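Local coordinates for protein halohydrin dehalogenase (Rhizobium radiobacter, PDB 4IY1) that probably catalyses the dehalogenation of halohydrins, as an engineered short-chain dehydrogenase/reductase relative linked to cyanolysis in atorvastatin synthesis, at residues S2-H11 / H26-F35. The protein carries 37 engineered substitutions. Numbering follows the deposited sequence.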
loop_
_atom_site.group_PDB
_atom_site.type_symbol
_atom_site.label_atom_id
_atom_site.label_comp_id
_atom_site.label_asym_id
_atom_site.label_seq_id
_atom_site.Cartn_x
_atom_site.Cartn_y
_atom_site.Cartn_z
ATOM N N SER B 2 23.888 5.709 -25.869
ATOM C CA SER B 2 23.189 5.081 -24.727
ATOM C C SER B 2 23.124 3.575 -24.896
ATOM O O SER B 2 22.811 3.078 -25.974
ATOM C CB SER B 2 21.785 5.662 -24.580
ATOM O OG SER B 2 21.080 5.013 -23.530
ATOM N N THR B 3 23.491 2.860 -23.839
ATOM C CA THR B 3 23.657 1.405 -23.874
ATOM C C THR B 3 22.767 0.769 -22.805
ATOM O O THR B 3 22.735 1.240 -21.664
ATOM C CB THR B 3 25.115 1.009 -23.543
ATOM O OG1 THR B 3 26.022 1.624 -24.473
ATOM C CG2 THR B 3 25.295 -0.504 -23.607
ATOM N N ALA B 4 22.084 -0.315 -23.155
ATOM C CA ALA B 4 21.158 -0.952 -22.221
ATOM C C ALA B 4 21.451 -2.438 -22.221
ATOM O O ALA B 4 22.063 -2.937 -23.163
ATOM C CB ALA B 4 19.708 -0.704 -22.645
ATOM N N ILE B 5 21.133 -3.102 -21.105
ATOM C CA ILE B 5 21.152 -4.566 -20.990
ATOM C C ILE B 5 19.803 -5.049 -20.543
ATOM O O ILE B 5 19.273 -4.582 -19.528
ATOM C CB ILE B 5 22.098 -5.046 -19.883
ATOM C CG1 ILE B 5 23.471 -4.436 -20.045
ATOM C CG2 ILE B 5 22.160 -6.567 -19.832
ATOM C CD1 ILE B 5 24.303 -4.584 -18.794
ATOM N N VAL B 6 19.313 -6.077 -21.217
ATOM C CA VAL B 6 18.095 -6.763 -20.813
ATOM C C VAL B 6 18.494 -8.220 -20.621
ATOM O O VAL B 6 19.247 -8.769 -21.425
ATOM C CB VAL B 6 17.009 -6.666 -21.927
ATOM C CG1 VAL B 6 15.739 -7.404 -21.535
ATOM C CG2 VAL B 6 16.712 -5.224 -22.284
ATOM N N THR B 7 18.141 -8.780 -19.475
ATOM C CA THR B 7 18.479 -10.142 -19.151
ATOM C C THR B 7 17.342 -11.053 -19.574
ATOM O O THR B 7 16.192 -10.599 -19.745
ATOM C CB THR B 7 18.731 -10.317 -17.620
ATOM O OG1 THR B 7 17.549 -9.935 -16.875
ATOM C CG2 THR B 7 19.925 -9.446 -17.173
ATOM N N ASN B 8 17.636 -12.347 -19.642
ATOM C CA ASN B 8 16.638 -13.352 -19.952
ATOM C C ASN B 8 15.774 -12.961 -21.153
ATOM O O ASN B 8 14.552 -13.059 -21.129
ATOM C CB ASN B 8 15.786 -13.655 -18.709
ATOM C CG ASN B 8 16.596 -14.313 -17.594
ATOM O OD1 ASN B 8 17.440 -15.178 -17.843
ATOM N ND2 ASN B 8 16.373 -13.876 -16.367
ATOM N N VAL B 9 16.430 -12.536 -22.224
ATOM C CA VAL B 9 15.767 -11.755 -23.243
ATOM C C VAL B 9 14.678 -12.533 -23.975
ATOM O O VAL B 9 13.746 -11.937 -24.496
ATOM C CB VAL B 9 16.763 -11.133 -24.237
ATOM C CG1 VAL B 9 17.308 -12.201 -25.185
ATOM C CG2 VAL B 9 16.090 -10.015 -25.018
ATOM N N LYS B 10 14.720 -13.858 -23.890
ATOM C CA LYS B 10 13.737 -14.704 -24.585
ATOM C C LYS B 10 12.459 -14.934 -23.800
ATOM O O LYS B 10 11.565 -15.632 -24.279
ATOM C CB LYS B 10 14.346 -16.051 -24.951
ATOM C CG LYS B 10 15.478 -15.960 -25.982
ATOM C CD LYS B 10 16.070 -17.342 -26.246
ATOM C CE LYS B 10 16.715 -17.438 -27.626
ATOM N NZ LYS B 10 17.433 -18.737 -27.812
ATOM N N HIS B 11 12.367 -14.384 -22.592
ATOM C CA HIS B 11 11.222 -14.691 -21.729
ATOM C C HIS B 11 10.629 -13.480 -21.086
ATOM O O HIS B 11 11.296 -12.433 -20.971
ATOM C CB HIS B 11 11.611 -15.699 -20.654
ATOM C CG HIS B 11 12.391 -16.882 -21.177
ATOM N ND1 HIS B 11 11.791 -18.000 -21.636
ATOM C CD2 HIS B 11 13.768 -17.115 -21.250
ATOM C CE1 HIS B 11 12.733 -18.883 -22.031
ATOM N NE2 HIS B 11 13.942 -18.330 -21.808
ATOM N N HIS B 26 18.646 3.147 -28.376
ATOM C CA HIS B 26 19.635 2.562 -27.467
ATOM C C HIS B 26 20.326 1.426 -28.178
ATOM O O HIS B 26 19.677 0.616 -28.871
ATOM C CB HIS B 26 18.971 2.020 -26.189
ATOM C CG HIS B 26 18.189 3.051 -25.416
ATOM N ND1 HIS B 26 18.780 4.020 -24.699
ATOM C CD2 HIS B 26 16.815 3.248 -25.280
ATOM C CE1 HIS B 26 17.840 4.828 -24.167
ATOM N NE2 HIS B 26 16.638 4.355 -24.524
ATOM N N THR B 27 21.634 1.303 -27.951
ATOM C CA THR B 27 22.322 0.050 -28.222
ATOM C C THR B 27 22.043 -0.964 -27.113
ATOM O O THR B 27 22.499 -0.786 -25.981
ATOM C CB THR B 27 23.835 0.269 -28.304
ATOM O OG1 THR B 27 24.099 1.321 -29.229
ATOM C CG2 THR B 27 24.517 -0.982 -28.770
ATOM N N VAL B 28 21.384 -2.062 -27.473
ATOM C CA VAL B 28 20.862 -3.021 -26.525
ATOM C C VAL B 28 21.649 -4.319 -26.501
ATOM O O VAL B 28 21.532 -5.143 -27.413
ATOM C CB VAL B 28 19.385 -3.347 -26.819
ATOM C CG1 VAL B 28 18.786 -4.188 -25.692
ATOM C CG2 VAL B 28 18.603 -2.054 -26.992
ATOM N N ALA B 29 22.346 -4.556 -25.390
ATOM C CA ALA B 29 22.942 -5.860 -25.125
ATOM C C ALA B 29 21.948 -6.771 -24.433
ATOM O O ALA B 29 21.179 -6.326 -23.567
ATOM C CB ALA B 29 24.193 -5.704 -24.291
ATOM N N CYS B 30 21.935 -8.032 -24.844
ATOM C CA CYS B 30 20.940 -8.994 -24.381
ATOM C C CYS B 30 21.617 -10.176 -23.738
ATOM O O CYS B 30 22.595 -10.722 -24.272
ATOM C CB CYS B 30 20.103 -9.511 -25.542
ATOM S SG CYS B 30 19.216 -8.232 -26.434
ATOM N N HIS B 31 20.991 -10.675 -22.685
ATOM C CA HIS B 31 21.487 -11.842 -22.007
ATOM C C HIS B 31 20.437 -12.910 -22.035
ATOM O O HIS B 31 19.230 -12.622 -22.067
ATOM C CB HIS B 31 21.903 -11.476 -20.580
ATOM C CG HIS B 31 21.696 -12.583 -19.569
ATOM N ND1 HIS B 31 20.475 -12.971 -19.157
ATOM C CD2 HIS B 31 22.608 -13.381 -18.890
ATOM C CE1 HIS B 31 20.594 -14.010 -18.312
ATOM N NE2 HIS B 31 21.899 -14.250 -18.135
ATOM N N ASP B 32 20.880 -14.156 -22.147
ATOM C CA ASP B 32 19.988 -15.292 -22.003
ATOM C C ASP B 32 20.789 -16.527 -21.648
ATOM O O ASP B 32 21.990 -16.631 -21.975
ATOM C CB ASP B 32 19.204 -15.541 -23.293
ATOM C CG ASP B 32 18.023 -16.442 -23.076
ATOM O OD1 ASP B 32 18.133 -17.654 -23.327
ATOM O OD2 ASP B 32 16.995 -15.970 -22.569
ATOM N N GLU B 33 20.151 -17.423 -20.910
ATOM C CA GLU B 33 20.795 -18.656 -20.481
ATOM C C GLU B 33 21.262 -19.416 -21.730
ATOM O O GLU B 33 22.395 -19.906 -21.805
ATOM C CB GLU B 33 19.807 -19.485 -19.649
ATOM C CG GLU B 33 20.424 -20.609 -18.839
ATOM C CD GLU B 33 19.451 -21.212 -17.831
ATOM O OE1 GLU B 33 18.587 -20.471 -17.311
ATOM O OE2 GLU B 33 19.569 -22.420 -17.519
ATOM N N SER B 34 20.441 -19.363 -22.769
ATOM C CA SER B 34 20.701 -20.139 -23.961
ATOM C C SER B 34 21.875 -19.569 -24.754
ATOM O O SER B 34 22.405 -20.230 -25.640
ATOM C CB SER B 34 19.453 -20.231 -24.822
ATOM O OG SER B 34 19.358 -19.108 -25.676
ATOM N N PHE B 35 22.297 -18.351 -24.435
ATOM C CA PHE B 35 23.438 -17.770 -25.127
ATOM C C PHE B 35 24.750 -18.376 -24.646
ATOM O O PHE B 35 25.823 -17.843 -24.934
ATOM C CB PHE B 35 23.483 -16.249 -24.987
ATOM C CG PHE B 35 22.339 -15.541 -25.642
ATOM C CD1 PHE B 35 22.054 -14.221 -25.327
ATOM C CD2 PHE B 35 21.485 -16.215 -26.497
ATOM C CE1 PHE B 35 20.960 -13.580 -25.882
ATOM C CE2 PHE B 35 20.421 -15.566 -27.099
ATOM C CZ PHE B 35 20.159 -14.247 -26.795
HETATM O O HOH W 1 17.285 -16.951 -19.972
HETATM O O HOH W 2 16.425 -19.380 -22.957
#
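Val6 and Val28 meet on one face of parallel strands 3-6 and 27-30, CG2 of Val6 lying 4.1 Å from CG1 of Val28. Beside them Val9, in the loop that follows, sets CG2 against Cys30 SG at 3.9 Å, while its CG1 approaches Phe35, whose ring carries Asp32 CB over one face. On the other face Ile5 and Ala29 pack against helix 59-70. Backbone bonds bind the pair, among them Ala29 N to Ala4 O and His31 N to Val6 O. Further along, Asn8 N donates almost straight (173°) to His31 ND1, in the ring plane, at 2.9 Å, and Val9 N turns to His31 O. Asp32 OD2 accepts a weak bond from Lys10 N; OD1 accepts from Ser34 N, making an Asx turn, and from Ser34 OG, on opposite faces of the carboxylate plane. Asp32 reaches both residues because chi1 (-164°) swings CG opposite the main-chain N. Ser34 OG also receives Lys10 NZ, which salt-bridges Glu40. Were Asp32 an alanine, Lys10 N and both Ser34 donors would probably lose these acceptors, and the Asx turn with them. Two parallel strands joined through helix 14-23 make the first beta-alpha-beta unit of a Rossmann-type fold, as in short-chain dehydrogenases/reductases.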